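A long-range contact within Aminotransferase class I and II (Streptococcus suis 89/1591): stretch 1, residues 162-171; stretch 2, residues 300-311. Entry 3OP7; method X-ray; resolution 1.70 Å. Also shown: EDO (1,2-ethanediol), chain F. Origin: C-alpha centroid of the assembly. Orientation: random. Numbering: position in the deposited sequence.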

# COMPACT_ATOMS: atom_id res chain seq x y z
N ASN A 162 9.51 10.36 -15.58
CA ASN A 162 9.94 10.30 -16.97
C ASN A 162 9.19 9.16 -17.69
O ASN A 162 9.49 7.99 -17.47
CB ASN A 162 11.45 10.04 -17.05
CG ASN A 162 12.07 10.59 -18.35
OD1 ASN A 162 11.61 11.63 -18.91
ND2 ASN A 162 13.07 9.88 -18.87
N ALA A 163 8.22 9.48 -18.57
CA ALA A 163 7.73 10.85 -18.86
C ALA A 163 7.00 11.51 -17.72
O ALA A 163 6.54 10.82 -16.81
CB ALA A 163 6.81 10.80 -20.09
N ASN A 164 6.82 12.83 -17.77
CA ASN A 164 6.30 13.55 -16.60
C ASN A 164 4.77 13.64 -16.58
O ASN A 164 4.16 13.76 -17.60
CB ASN A 164 6.85 14.99 -16.58
CG ASN A 164 6.68 15.66 -15.19
OD1 ASN A 164 6.51 14.99 -14.16
ND2 ASN A 164 6.71 16.98 -15.18
N ASN A 165 4.17 13.58 -15.40
CA ASN A 165 2.75 13.87 -15.17
C ASN A 165 2.73 15.27 -14.56
O ASN A 165 3.18 15.45 -13.41
CB ASN A 165 2.19 12.82 -14.18
CG ASN A 165 0.70 12.96 -13.92
OD1 ASN A 165 0.14 14.02 -14.04
ND2 ASN A 165 0.08 11.86 -13.49
N PRO A 166 2.12 16.26 -15.25
CA PRO A 166 1.07 16.17 -16.29
C PRO A 166 1.43 16.37 -17.74
O PRO A 166 0.57 16.20 -18.61
CB PRO A 166 0.12 17.28 -15.84
CG PRO A 166 1.10 18.39 -15.45
CD PRO A 166 2.26 17.67 -14.81
N THR A 167 2.68 16.76 -18.03
CA THR A 167 3.05 17.23 -19.35
C THR A 167 3.25 16.20 -20.44
O THR A 167 3.07 16.50 -21.62
CB THR A 167 4.37 18.04 -19.28
OG1 THR A 167 5.42 17.16 -18.85
CG2 THR A 167 4.21 19.25 -18.34
N GLY A 168 3.61 14.98 -20.05
CA GLY A 168 3.88 13.95 -21.03
C GLY A 168 5.24 14.10 -21.68
O GLY A 168 5.53 13.36 -22.63
N ALA A 169 6.05 15.08 -21.25
CA ALA A 169 7.36 15.35 -21.86
C ALA A 169 8.41 14.38 -21.29
O ALA A 169 8.30 13.96 -20.15
CB ALA A 169 7.82 16.80 -21.56
N VAL A 170 9.42 14.04 -22.09
CA VAL A 170 10.38 13.02 -21.70
C VAL A 170 11.83 13.55 -21.82
O VAL A 170 12.14 14.35 -22.68
CB VAL A 170 10.08 11.73 -22.54
CG1 VAL A 170 10.72 11.86 -23.94
CG2 VAL A 170 10.47 10.48 -21.85
N MSE A 171 12.66 13.14 -20.87
CA MSE A 171 14.11 13.33 -20.99
C MSE A 171 14.72 12.17 -21.73
O MSE A 171 14.65 11.03 -21.27
CB MSE A 171 14.76 13.38 -19.61
CG MSE A 171 14.27 14.50 -18.72
SE MSE A 171 14.71 14.20 -16.83
CE MSE A 171 14.15 15.93 -16.17
N TYR A 300 -0.72 23.46 -27.17
CA TYR A 300 0.09 22.67 -26.22
C TYR A 300 1.46 22.25 -26.76
O TYR A 300 1.75 22.45 -27.97
CB TYR A 300 -0.71 21.47 -25.71
CG TYR A 300 -0.81 20.21 -26.56
CD1 TYR A 300 -0.61 20.20 -27.94
CD2 TYR A 300 -1.24 19.04 -25.98
CE1 TYR A 300 -0.78 19.02 -28.70
CE2 TYR A 300 -1.39 17.86 -26.73
CZ TYR A 300 -1.16 17.85 -28.07
OH TYR A 300 -1.33 16.69 -28.80
N ILE A 301 2.28 21.70 -25.85
CA ILE A 301 3.50 20.97 -26.23
C ILE A 301 3.12 19.50 -26.26
O ILE A 301 2.88 18.88 -25.20
CB ILE A 301 4.67 21.16 -25.24
CG1 ILE A 301 5.00 22.66 -25.07
CG2 ILE A 301 5.89 20.42 -25.77
CD1 ILE A 301 5.59 23.26 -26.27
N ARG A 302 3.02 18.97 -27.49
CA ARG A 302 2.60 17.58 -27.71
C ARG A 302 3.42 16.62 -26.86
O ARG A 302 4.64 16.63 -26.94
CB ARG A 302 2.76 17.24 -29.21
CG ARG A 302 2.24 15.88 -29.64
CD ARG A 302 2.64 15.64 -31.08
NE ARG A 302 2.05 14.46 -31.70
CZ ARG A 302 2.65 13.27 -31.86
NH1 ARG A 302 3.86 13.03 -31.38
NH2 ARG A 302 2.01 12.29 -32.50
N PRO A 303 2.74 15.76 -26.08
CA PRO A 303 3.42 14.79 -25.21
C PRO A 303 4.20 13.77 -26.03
O PRO A 303 3.95 13.61 -27.22
CB PRO A 303 2.27 14.13 -24.48
CG PRO A 303 1.11 14.24 -25.41
CD PRO A 303 1.28 15.59 -26.02
N ALA A 304 5.14 13.09 -25.41
CA ALA A 304 5.98 12.15 -26.13
C ALA A 304 5.22 10.79 -26.29
O ALA A 304 5.75 9.75 -25.93
CB ALA A 304 7.32 11.94 -25.35
N VAL A 305 4.03 10.82 -26.91
CA VAL A 305 3.20 9.63 -27.16
C VAL A 305 3.09 8.82 -25.85
O VAL A 305 3.43 7.64 -25.78
CB VAL A 305 3.70 8.79 -28.38
CG1 VAL A 305 2.58 7.88 -28.90
CG2 VAL A 305 4.22 9.69 -29.55
N VAL A 306 2.58 9.52 -24.84
CA VAL A 306 2.11 8.93 -23.59
C VAL A 306 0.74 9.51 -23.29
O VAL A 306 0.38 10.57 -23.79
CB VAL A 306 3.12 9.16 -22.40
CG1 VAL A 306 4.49 8.50 -22.70
CG2 VAL A 306 3.31 10.64 -22.10
N SER A 307 0.00 8.85 -22.43
CA SER A 307 -1.43 9.13 -22.19
C SER A 307 -1.74 10.32 -21.25
O SER A 307 -2.79 10.30 -20.57
CB SER A 307 -2.09 7.83 -21.62
OG SER A 307 -1.53 7.38 -20.37
N THR A 308 -0.84 11.31 -21.14
CA THR A 308 -1.19 12.54 -20.41
C THR A 308 -0.79 13.73 -21.27
O THR A 308 0.14 13.66 -22.08
CB THR A 308 -0.59 12.62 -18.99
OG1 THR A 308 -1.02 13.85 -18.33
CG2 THR A 308 0.95 12.52 -19.02
N SER A 309 -1.57 14.79 -21.18
CA SER A 309 -1.23 16.03 -21.86
C SER A 309 -1.64 17.22 -21.01
O SER A 309 -2.46 17.11 -20.09
CB SER A 309 -1.88 16.15 -23.27
OG SER A 309 -3.29 16.26 -23.18
N PHE A 310 -1.07 18.37 -21.33
CA PHE A 310 -1.24 19.58 -20.49
C PHE A 310 -1.47 20.69 -21.49
O PHE A 310 -0.54 21.14 -22.15
CB PHE A 310 -0.01 19.82 -19.64
CG PHE A 310 -0.26 20.59 -18.35
CD1 PHE A 310 -1.32 20.29 -17.52
CD2 PHE A 310 0.60 21.62 -17.98
CE1 PHE A 310 -1.50 20.98 -16.31
CE2 PHE A 310 0.41 22.32 -16.81
CZ PHE A 310 -0.63 21.98 -15.95
N VAL A 311 -2.72 21.12 -21.56
CA VAL A 311 -3.18 21.96 -22.64
C VAL A 311 -3.35 23.37 -22.10
O VAL A 311 -3.87 23.60 -21.00
CB VAL A 311 -4.51 21.40 -23.19
CG1 VAL A 311 -5.07 22.25 -24.26
CG2 VAL A 311 -4.31 19.98 -23.69
C1 EDO F . 10.32 15.68 -25.28
O1 EDO F . 9.05 15.30 -24.71
C2 EDO F . 10.86 16.97 -24.65
O2 EDO F . 9.92 18.06 -24.78
O HOH W 1 1.24 17.90 -23.13
O HOH W 2 4.80 17.82 -23.42

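Two stretches far apart in sequence meet here and bury 472 Å² between them. Stretch 1 has no regular helix or strand. Stretch 2 is mostly loop and leads into a strand that includes Phe310 and Val311. The backbones come closest at Gly168 and Pro303, whose CA atoms are 4.3 Å apart.

Successive carbonyls of stretch 1 are each satisfied in a different way. Pro166 O accepts a hydrogen bond from Thr308 OG1 at 2.9 Å. Proline has no amide hydrogen to give, but its carbonyl is still free to accept. Pro166 O also lies 3.5 Å from Ser309 O, but both are acceptors and no bond forms. Thr167 O has no direct partner in stretch 2. It lies 4.3 Å from Ile301 O, another acceptor, and two waters resolve the pairing. Each water donates to both carbonyls, with its oxygen 2.8 Å from Thr167 O and 2.8 Å from Ile301 O. Water 1 also accepts from Phe310 N, 3.0 Å from its oxygen, so that amide is satisfied too. Gly168 O takes the direct backbone bond of the contact, from Ala304 N at 2.8 Å. Its angle of 177° is almost straight.

Stretch 1 is held in shape by its own bonds. Gly168 N donates to Asn164 O at 2.8 Å, and Asn164 N donates to Ala169 O at 3.0 Å. Ala169 N reaches Thr167 OG1 at 3.2 Å. Asn162 bridges to Met171, a selenomethionine: Met171 N donates to Asn162 OD1 at 2.7 Å, and Asn162 ND2 donates to Met171 O at 3.1 Å. The side-chain polar atoms of Asn164 and Asn165 are satisfied elsewhere in the structure.

Gly168 fits where a side chain would not. Its phi of 78° favours glycine, and an ideal CB would clash with Pro303 CB at 2.4 Å and Thr308 O at 2.7 Å. With no side chain there, Val306 CG2 comes within 3.5 Å of Gly168 CA. The same methyl packs against Ala163 CB at 4.0 Å.

Pro166, which follows a cis peptide bond, packs over one face of the Phe310 ring. Pro166 CG lies 3.7 Å from the centroid of the Phe310 ring and 12° off the normal, a CH-pi contact in which an aliphatic C-H group sits over the ring electrons. Val170 CG1 meets Ala304 CB at 3.7 Å in a small apolar contact. Nearby, Val170 N donates to O1 of the 1,2-ethanediol at 2.9 Å. That molecule probably comes from the crystallisation liquor.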